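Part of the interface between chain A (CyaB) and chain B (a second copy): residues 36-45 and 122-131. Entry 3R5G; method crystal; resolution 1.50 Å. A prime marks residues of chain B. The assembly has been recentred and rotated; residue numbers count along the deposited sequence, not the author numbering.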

# COMPACT_ATOMS: atom_id res chain seq x y z
N LEU A 36 5.44 -17.06 1.43
CA LEU A 36 5.56 -15.59 1.63
C LEU A 36 6.60 -15.26 2.72
O LEU A 36 7.39 -14.26 2.60
CB LEU A 36 4.20 -14.97 1.99
CG LEU A 36 4.13 -13.48 2.32
CD1 LEU A 36 4.69 -12.67 1.08
CD2 LEU A 36 2.66 -13.07 2.56
N ASN A 37 6.58 -15.91 3.92
CA ASN A 37 7.47 -15.53 4.96
C ASN A 37 8.96 -15.80 4.60
O ASN A 37 9.82 -15.01 5.02
CB ASN A 37 7.06 -16.21 6.32
CG ASN A 37 5.74 -15.68 6.84
OD1 ASN A 37 5.20 -14.76 6.31
ND2 ASN A 37 5.14 -16.36 7.82
N ASN A 38 9.20 -16.90 3.88
CA ASN A 38 10.56 -17.21 3.40
C ASN A 38 11.06 -16.07 2.50
O ASN A 38 12.15 -15.56 2.73
CB ASN A 38 10.56 -18.52 2.66
CG ASN A 38 11.94 -18.88 2.06
OD1 ASN A 38 12.97 -18.76 2.72
ND2 ASN A 38 11.92 -19.43 0.87
N TYR A 39 10.19 -15.70 1.58
CA TYR A 39 10.49 -14.56 0.67
C TYR A 39 10.75 -13.28 1.41
O TYR A 39 11.76 -12.63 1.22
CB TYR A 39 9.33 -14.37 -0.31
CG TYR A 39 9.51 -13.11 -1.13
CD1 TYR A 39 10.42 -13.04 -2.23
CD2 TYR A 39 8.76 -11.96 -0.82
CE1 TYR A 39 10.63 -11.83 -2.94
CE2 TYR A 39 8.93 -10.75 -1.55
CZ TYR A 39 9.90 -10.70 -2.59
OH TYR A 39 10.13 -9.58 -3.34
N LEU A 40 9.84 -12.90 2.34
CA LEU A 40 10.03 -11.67 3.04
C LEU A 40 11.30 -11.70 3.94
O LEU A 40 11.99 -10.73 4.10
CB LEU A 40 8.76 -11.35 3.87
CG LEU A 40 7.54 -10.99 3.03
CD1 LEU A 40 6.29 -10.89 3.97
CD2 LEU A 40 7.69 -9.71 2.16
N ASN A 41 11.59 -12.88 4.54
CA ASN A 41 12.78 -12.99 5.37
C ASN A 41 14.06 -12.84 4.50
O ASN A 41 14.94 -12.12 4.88
CB ASN A 41 12.80 -14.38 6.04
CG ASN A 41 13.67 -14.39 7.26
OD1 ASN A 41 13.58 -13.53 8.14
ND2 ASN A 41 14.64 -15.30 7.24
N GLU A 42 14.00 -13.47 3.31
CA GLU A 42 15.20 -13.37 2.40
C GLU A 42 15.38 -11.97 1.90
O GLU A 42 16.48 -11.45 1.93
CB GLU A 42 15.13 -14.29 1.21
CG GLU A 42 15.20 -15.80 1.62
CD GLU A 42 16.58 -16.13 2.20
OE1 GLU A 42 17.57 -16.00 1.45
OE2 GLU A 42 16.70 -16.43 3.41
N MET A 43 14.25 -11.32 1.56
CA MET A 43 14.37 -9.90 1.15
C MET A 43 14.85 -8.99 2.25
O MET A 43 15.64 -8.08 2.04
CB MET A 43 13.05 -9.36 0.61
CG MET A 43 12.58 -10.02 -0.63
SD MET A 43 13.73 -9.98 -2.01
CE MET A 43 14.38 -11.65 -2.01
N SER A 44 14.38 -9.21 3.49
CA SER A 44 14.85 -8.48 4.61
C SER A 44 16.38 -8.60 4.83
O SER A 44 17.05 -7.59 5.09
CB SER A 44 14.07 -8.97 5.84
OG SER A 44 14.66 -8.37 6.96
N LYS A 45 16.92 -9.81 4.70
CA LYS A 45 18.32 -9.97 4.83
C LYS A 45 19.12 -9.20 3.76
O LYS A 45 20.11 -8.60 4.07
CB LYS A 45 18.67 -11.45 4.66
CG LYS A 45 18.14 -12.31 5.86
CD LYS A 45 18.73 -13.66 5.77
CE LYS A 45 18.41 -14.36 7.09
NZ LYS A 45 18.06 -15.81 7.00
N GLY B 122 -3.44 -14.30 8.60
CA GLY B 122 -2.34 -15.04 9.27
C GLY B 122 -1.27 -14.12 9.70
O GLY B 122 -1.35 -12.90 9.58
N ASN B 123 -0.17 -14.70 10.23
CA ASN B 123 0.96 -13.91 10.58
C ASN B 123 1.98 -14.00 9.46
O ASN B 123 2.45 -15.09 9.12
CB ASN B 123 1.61 -14.41 11.91
CG ASN B 123 0.67 -14.29 13.04
OD1 ASN B 123 0.31 -13.17 13.44
ND2 ASN B 123 0.24 -15.43 13.58
N PHE B 124 2.27 -12.82 8.89
CA PHE B 124 3.16 -12.76 7.71
C PHE B 124 4.28 -11.81 7.95
O PHE B 124 4.14 -10.83 8.64
CB PHE B 124 2.36 -12.28 6.50
CG PHE B 124 1.22 -13.15 6.16
CD1 PHE B 124 -0.07 -12.66 6.20
CD2 PHE B 124 1.42 -14.50 5.84
CE1 PHE B 124 -1.14 -13.46 5.88
CE2 PHE B 124 0.33 -15.31 5.49
CZ PHE B 124 -0.97 -14.79 5.53
N GLY B 125 5.49 -12.12 7.43
CA GLY B 125 6.59 -11.28 7.57
C GLY B 125 7.96 -11.98 7.69
O GLY B 125 8.05 -13.18 7.40
N ALA B 126 8.95 -11.16 7.99
CA ALA B 126 10.30 -11.59 8.28
C ALA B 126 10.43 -11.81 9.79
O ALA B 126 9.59 -11.37 10.59
CB ALA B 126 11.28 -10.56 7.80
N ASP B 127 11.50 -12.49 10.20
CA ASP B 127 11.60 -12.98 11.61
C ASP B 127 11.58 -11.93 12.69
O ASP B 127 10.94 -12.14 13.72
CB ASP B 127 12.82 -13.91 11.75
CG ASP B 127 12.73 -15.17 10.88
OD1 ASP B 127 11.81 -15.33 10.02
OD2 ASP B 127 13.59 -16.04 11.06
N THR B 128 12.22 -10.78 12.47
CA THR B 128 12.08 -9.70 13.44
C THR B 128 11.02 -8.65 13.02
O THR B 128 11.05 -7.52 13.53
CB THR B 128 13.41 -8.96 13.62
OG1 THR B 128 13.53 -7.98 12.58
CG2 THR B 128 14.64 -9.92 13.56
N ARG B 129 10.11 -9.02 12.10
CA ARG B 129 9.18 -8.04 11.48
C ARG B 129 7.94 -8.77 10.95
O ARG B 129 7.75 -8.99 9.71
CB ARG B 129 9.85 -7.30 10.33
CG ARG B 129 9.50 -5.83 10.32
CD ARG B 129 10.15 -5.01 9.17
NE ARG B 129 9.73 -3.60 9.35
CZ ARG B 129 10.54 -2.61 9.70
NH1 ARG B 129 11.85 -2.80 9.86
NH2 ARG B 129 10.04 -1.39 9.85
N MET B 130 7.13 -9.19 11.92
CA MET B 130 5.99 -10.04 11.69
C MET B 130 4.67 -9.27 11.98
O MET B 130 4.58 -8.50 12.96
CB MET B 130 6.12 -11.20 12.65
CG MET B 130 5.60 -12.46 12.12
SD MET B 130 6.78 -13.14 10.89
CE MET B 130 5.69 -14.51 10.54
N ASP B 131 3.64 -9.48 11.16
CA ASP B 131 2.34 -8.88 11.45
C ASP B 131 1.17 -9.79 11.12
O ASP B 131 1.18 -10.61 10.20
CB ASP B 131 2.20 -7.53 10.81
CG ASP B 131 3.17 -6.53 11.40
OD1 ASP B 131 2.90 -5.97 12.52
OD2 ASP B 131 4.23 -6.35 10.75

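Residues 36-45 of chain A form one segment of a continuous helix, with each amide from Leu40 to Lys45 bonded to the carbonyl four residues earlier. Against it lie a strand, a corner and a tight turn of chain B, followed by a second strand. The strand containing Gly122′ to Phe124′ runs at 24° to the helix, N-to-C directions compared, with a closest axial approach of 9.4 Å. The nearest CA pairs close from 5.1 Å, between Asn37 CA and Gly125′ CA, to 4.1 Å, between Asn41 CA and Ala126′ CA. These pairs sit one helical turn apart, and the two stretches bury 395 Å² in all.

Gly122′ makes no contact with the helix. Asn123′ contributes through its backbone: Asn37 ND2 donates to Asn123′ O at 3.2 Å, with an N-H...O angle of 164°, while the CA-to-CB bond of Asn123′ points sideways and the end of its side chain leads off from the helix.

Phe124′ is held within chain B by a reciprocal pair of backbone bonds with Asp131′, Phe124′ N to Asp131′ O at 2.8 Å and Asp131′ N to Phe124′ O at 2.9 Å. Its ring meets Leu36, whose CD2 lies 3.8 Å from Phe124′ CD2, an ordinary van der Waals distance between buried apolar groups. Asn37 OD1 lies at the ring edge, near the ring plane.

Gly125′ marks the corner of the chain. Its amide points at the helix, and Gly125′ N donates to Asn37 OD1 at 2.9 Å with an angle of 159°. The Asn37 amide group therefore works in both directions, accepting through OD1 and donating through ND2, with the amide of Gly125′ and the carbonyl of Asn123′, the polar groups on either side of Phe124′ in the sequence. Phi/psi of 146/-172 call for glycine, since a CB on Gly125′ would be jammed against the preceding carbonyl and would also lie 2.2 Å from Arg129′ O. That CB would point away from the helix; on the near side, Leu40 CD1 packs 3.6 Å from Gly125′ CA.

Ala126′ brings a small methyl to the helix surface. Ala126′ CB lies 3.7 Å from Asn41 CA, 3.8 Å from Leu40 O and 3.8 Å from Ser44 CB, so it touches backbone and side chain alike, consistent with the short CA separation here. A type I turn begins at Ala126′ and ends at Arg129′, closed by Arg129′ N to Ala126′ O at 2.8 Å; the return bond, Ala126′ N to Arg129′ O at 3.0 Å, is weak.

Within that turn, Asp127′ N donates to Asn41 OD1 at 3.1 Å and 165°, so a second asparagine, one helical turn after Asn37, receives a backbone amide. Asp127′ OD1 is also 3.1 Å from Asn41 OD1, but both are acceptors and the proximity is no hydrogen bond.

Thr128′ and Arg129′ stay clear of the helix, although the CA-to-CB bond of Arg129′ points toward it. On the returning strand Met130′ reaches back, placing its CE 3.3 Å from Asn37 ND2. Asp131′ lies beyond contact range and, within these stretches, its backbone pairs with that of Phe124′.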